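Local coordinates for protein antigen 43 (Escherichia coli, PDB 4KH3) that probably mediates bacterial self-association, its passenger domain driving the cell clumping linked to aggregation and biofilm formation, at residues Leu452-Leu466 with Thr470-Ala484. Sequence-based numbering, arbitrary orientation.
Sequences LTVSNTTLTQKAVNL and TLTLNDSTVTTDVIA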
# COMPACT_ATOMS: atom_id res chain seq x y z
N LEU A 452 -34.71 13.36 8.18
CA LEU A 452 -33.91 13.32 9.39
C LEU A 452 -34.37 12.13 10.20
O LEU A 452 -35.50 12.09 10.66
CB LEU A 452 -34.08 14.60 10.21
CG LEU A 452 -33.47 14.59 11.61
CD1 LEU A 452 -32.01 14.21 11.58
CD2 LEU A 452 -33.64 15.96 12.26
N THR A 453 -33.49 11.15 10.36
CA THR A 453 -33.77 10.01 11.20
C THR A 453 -33.09 10.20 12.55
O THR A 453 -31.90 10.49 12.62
CB THR A 453 -33.21 8.69 10.61
OG1 THR A 453 -33.77 8.46 9.31
CG2 THR A 453 -33.52 7.50 11.54
N VAL A 454 -33.86 10.05 13.62
CA VAL A 454 -33.30 10.00 14.95
C VAL A 454 -33.44 8.56 15.43
O VAL A 454 -34.55 8.04 15.52
CB VAL A 454 -34.04 10.94 15.90
CG1 VAL A 454 -33.47 10.83 17.31
CG2 VAL A 454 -33.95 12.37 15.40
N SER A 455 -32.32 7.90 15.72
CA SER A 455 -32.37 6.49 16.08
C SER A 455 -31.66 6.16 17.39
O SER A 455 -30.46 6.41 17.54
CB SER A 455 -31.79 5.63 14.95
OG SER A 455 -31.67 4.27 15.35
N ASN A 456 -32.41 5.59 18.33
CA ASN A 456 -31.86 5.13 19.60
C ASN A 456 -31.12 6.24 20.35
O ASN A 456 -30.00 6.08 20.81
CB ASN A 456 -30.96 3.91 19.38
CG ASN A 456 -30.54 3.24 20.69
OD1 ASN A 456 -31.20 3.38 21.72
ND2 ASN A 456 -29.41 2.53 20.65
N THR A 457 -31.79 7.38 20.47
CA THR A 457 -31.24 8.54 21.14
C THR A 457 -32.22 9.03 22.21
O THR A 457 -33.43 8.89 22.06
CB THR A 457 -31.03 9.68 20.13
OG1 THR A 457 -30.22 9.21 19.04
CG2 THR A 457 -30.35 10.87 20.78
N THR A 458 -31.70 9.57 23.29
CA THR A 458 -32.55 10.35 24.17
C THR A 458 -32.40 11.80 23.72
O THR A 458 -31.35 12.40 23.91
CB THR A 458 -32.17 10.19 25.64
OG1 THR A 458 -32.47 8.84 26.05
CG2 THR A 458 -32.97 11.15 26.50
N LEU A 459 -33.44 12.33 23.09
CA LEU A 459 -33.40 13.69 22.56
C LEU A 459 -34.31 14.64 23.34
O LEU A 459 -35.53 14.55 23.28
CB LEU A 459 -33.79 13.68 21.08
CG LEU A 459 -33.83 15.07 20.46
CD1 LEU A 459 -32.45 15.69 20.51
CD2 LEU A 459 -34.33 14.99 19.04
N THR A 460 -33.70 15.56 24.07
CA THR A 460 -34.44 16.56 24.81
C THR A 460 -34.06 17.95 24.33
O THR A 460 -32.94 18.41 24.53
CB THR A 460 -34.17 16.48 26.30
OG1 THR A 460 -34.42 15.14 26.75
CG2 THR A 460 -35.08 17.45 27.04
N GLN A 461 -35.00 18.60 23.66
CA GLN A 461 -34.76 19.91 23.08
C GLN A 461 -35.99 20.75 23.32
O GLN A 461 -37.04 20.22 23.67
CB GLN A 461 -34.50 19.79 21.58
CG GLN A 461 -33.20 19.08 21.21
CD GLN A 461 -31.97 19.90 21.53
OE1 GLN A 461 -31.47 20.65 20.69
NE2 GLN A 461 -31.47 19.78 22.77
N LYS A 462 -35.85 22.05 23.15
CA LYS A 462 -36.95 22.95 23.41
C LYS A 462 -38.02 22.76 22.35
O LYS A 462 -39.21 22.70 22.65
CB LYS A 462 -36.48 24.40 23.40
CG LYS A 462 -37.57 25.40 23.77
CD LYS A 462 -37.30 26.77 23.15
CE LYS A 462 -38.19 27.85 23.76
NZ LYS A 462 -37.88 28.08 25.21
N ALA A 463 -37.59 22.66 21.10
CA ALA A 463 -38.51 22.56 19.99
C ALA A 463 -37.83 21.90 18.81
O ALA A 463 -36.64 22.08 18.59
CB ALA A 463 -39.03 23.94 19.60
N VAL A 464 -38.60 21.15 18.03
CA VAL A 464 -38.13 20.68 16.74
C VAL A 464 -38.97 21.37 15.68
O VAL A 464 -40.16 21.12 15.58
CB VAL A 464 -38.28 19.17 16.61
CG1 VAL A 464 -37.83 18.70 15.23
CG2 VAL A 464 -37.50 18.47 17.71
N ASN A 465 -38.36 22.26 14.91
CA ASN A 465 -39.09 22.93 13.85
C ASN A 465 -39.08 22.09 12.58
O ASN A 465 -38.14 22.14 11.79
CB ASN A 465 -38.51 24.32 13.56
CG ASN A 465 -38.63 25.25 14.75
OD1 ASN A 465 -39.73 25.65 15.14
ND2 ASN A 465 -37.50 25.62 15.33
N LEU A 466 -40.14 21.30 12.40
CA LEU A 466 -40.29 20.47 11.22
C LEU A 466 -40.91 21.28 10.09
O LEU A 466 -42.12 21.37 9.98
CB LEU A 466 -41.17 19.27 11.55
CG LEU A 466 -41.44 18.24 10.45
CD1 LEU A 466 -40.16 17.89 9.73
CD2 LEU A 466 -42.06 16.99 11.07
N THR A 470 -39.23 14.83 5.93
CA THR A 470 -39.60 13.80 6.90
C THR A 470 -38.72 13.77 8.15
O THR A 470 -37.50 13.84 8.07
CB THR A 470 -39.50 12.41 6.24
OG1 THR A 470 -40.40 12.35 5.13
CG2 THR A 470 -39.83 11.30 7.24
N LEU A 471 -39.36 13.66 9.31
CA LEU A 471 -38.65 13.43 10.55
C LEU A 471 -39.05 12.07 11.05
O LEU A 471 -40.24 11.81 11.28
CB LEU A 471 -39.00 14.49 11.59
CG LEU A 471 -38.43 14.25 12.98
CD1 LEU A 471 -36.91 14.18 12.93
CD2 LEU A 471 -38.88 15.33 13.95
N THR A 472 -38.08 11.18 11.20
CA THR A 472 -38.38 9.83 11.68
C THR A 472 -37.74 9.62 13.04
O THR A 472 -36.54 9.84 13.21
CB THR A 472 -37.90 8.76 10.69
OG1 THR A 472 -38.68 8.83 9.49
CG2 THR A 472 -38.04 7.37 11.29
N LEU A 473 -38.54 9.22 14.01
CA LEU A 473 -38.04 9.02 15.35
C LEU A 473 -38.12 7.54 15.68
O LEU A 473 -39.17 7.03 16.05
CB LEU A 473 -38.86 9.83 16.35
CG LEU A 473 -38.99 11.32 16.05
CD1 LEU A 473 -39.85 11.99 17.10
CD2 LEU A 473 -37.63 11.97 15.99
N ASN A 474 -37.00 6.86 15.52
CA ASN A 474 -36.95 5.42 15.73
C ASN A 474 -36.28 5.08 17.05
O ASN A 474 -35.25 5.67 17.40
CB ASN A 474 -36.24 4.75 14.55
CG ASN A 474 -36.12 3.25 14.72
OD1 ASN A 474 -37.12 2.53 14.72
ND2 ASN A 474 -34.89 2.78 14.86
N ASP A 475 -36.89 4.15 17.80
CA ASP A 475 -36.37 3.68 19.09
C ASP A 475 -35.80 4.79 19.99
O ASP A 475 -34.79 4.59 20.66
CB ASP A 475 -35.30 2.60 18.87
CG ASP A 475 -35.86 1.34 18.24
OD1 ASP A 475 -37.08 1.09 18.38
OD2 ASP A 475 -35.08 0.58 17.62
N SER A 476 -36.45 5.94 20.01
CA SER A 476 -35.93 7.09 20.76
C SER A 476 -36.88 7.62 21.83
O SER A 476 -38.10 7.58 21.69
CB SER A 476 -35.57 8.23 19.81
OG SER A 476 -34.58 7.81 18.88
N THR A 477 -36.31 8.13 22.91
CA THR A 477 -37.08 8.82 23.93
C THR A 477 -36.95 10.31 23.69
O THR A 477 -35.92 10.91 24.02
CB THR A 477 -36.58 8.50 25.33
OG1 THR A 477 -36.74 7.10 25.58
CG2 THR A 477 -37.34 9.29 26.37
N VAL A 478 -37.99 10.91 23.11
CA VAL A 478 -37.92 12.31 22.70
C VAL A 478 -38.80 13.20 23.57
O VAL A 478 -39.95 12.87 23.84
CB VAL A 478 -38.35 12.45 21.25
CG1 VAL A 478 -38.22 13.90 20.78
CG2 VAL A 478 -37.53 11.51 20.38
N THR A 479 -38.25 14.33 23.98
CA THR A 479 -38.94 15.27 24.86
C THR A 479 -38.79 16.69 24.32
O THR A 479 -37.78 17.36 24.53
CB THR A 479 -38.39 15.17 26.31
OG1 THR A 479 -38.49 13.82 26.79
CG2 THR A 479 -39.17 16.10 27.24
N THR A 480 -39.82 17.16 23.61
CA THR A 480 -39.74 18.42 22.87
C THR A 480 -41.13 18.80 22.36
O THR A 480 -42.10 18.06 22.55
CB THR A 480 -38.81 18.26 21.63
OG1 THR A 480 -38.66 19.51 20.96
CG2 THR A 480 -39.40 17.25 20.65
N ASP A 481 -41.22 19.96 21.72
CA ASP A 481 -42.43 20.36 21.02
C ASP A 481 -42.16 20.29 19.53
O ASP A 481 -41.45 21.14 18.98
CB ASP A 481 -42.81 21.81 21.37
CG ASP A 481 -43.55 21.91 22.68
OD1 ASP A 481 -43.71 20.86 23.36
OD2 ASP A 481 -43.97 23.03 23.04
N VAL A 482 -42.72 19.29 18.86
CA VAL A 482 -42.60 19.24 17.41
C VAL A 482 -43.56 20.25 16.79
O VAL A 482 -44.77 20.15 16.95
CB VAL A 482 -42.87 17.85 16.85
CG1 VAL A 482 -42.56 17.83 15.36
CG2 VAL A 482 -42.03 16.83 17.58
N ILE A 483 -43.00 21.22 16.09
CA ILE A 483 -43.78 22.26 15.45
C ILE A 483 -43.72 22.08 13.94
O ILE A 483 -42.74 22.47 13.30
CB ILE A 483 -43.26 23.64 15.84
CG1 ILE A 483 -43.23 23.77 17.36
CG2 ILE A 483 -44.10 24.76 15.20
CD1 ILE A 483 -42.55 25.01 17.84
N ALA A 484 -44.77 21.48 13.37
CA ALA A 484 -44.80 21.11 11.96
C ALA A 484 -45.50 22.11 11.04
O ALA A 484 -46.35 22.90 11.47
CB ALA A 484 -45.42 19.73 11.78
O HOH W 1 -36.11 12.76 26.24
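L452 and L471 touch inside two successive coils of a right-handed parallel beta-helix, the fold of most autotransporter passenger domains. Three strand pairs identify the coils: 452-455 with 470-474, 458-461 with 477-479, and 463-466 with 481-484, each parallel to within 18°. Backbone hydrogen bonds such as T472 N to L452 O and I483 N to V464 O join the first and third pairs.

Apolar packing fills the interior. With CG anti to the backbone N (chi1 173°), L471 lies alongside L452, CD1 being 3.7 Å from L452 CG, while its CD2 meets V464 CG1 from the facing wall tip to tip at 3.8 Å. V454 CB sits 3.7 Å from L473 CD2.

Polar side chains secure the corner between the first two strand pairs. S476 OG donates to N474 O (2.7 Å), and N456 N binds that oxygen from the opposite face of its carbonyl plane at 3.0 Å. The same hydroxyl accepts from T457 N, while T457 OG1 bonds to G435 O of the preceding coil.

Outside, T460 and T479 lie side by side. One water bridges them, 3.0 Å from T460 OG1 and 2.7 Å from T479 OG1, and donates to T477 O.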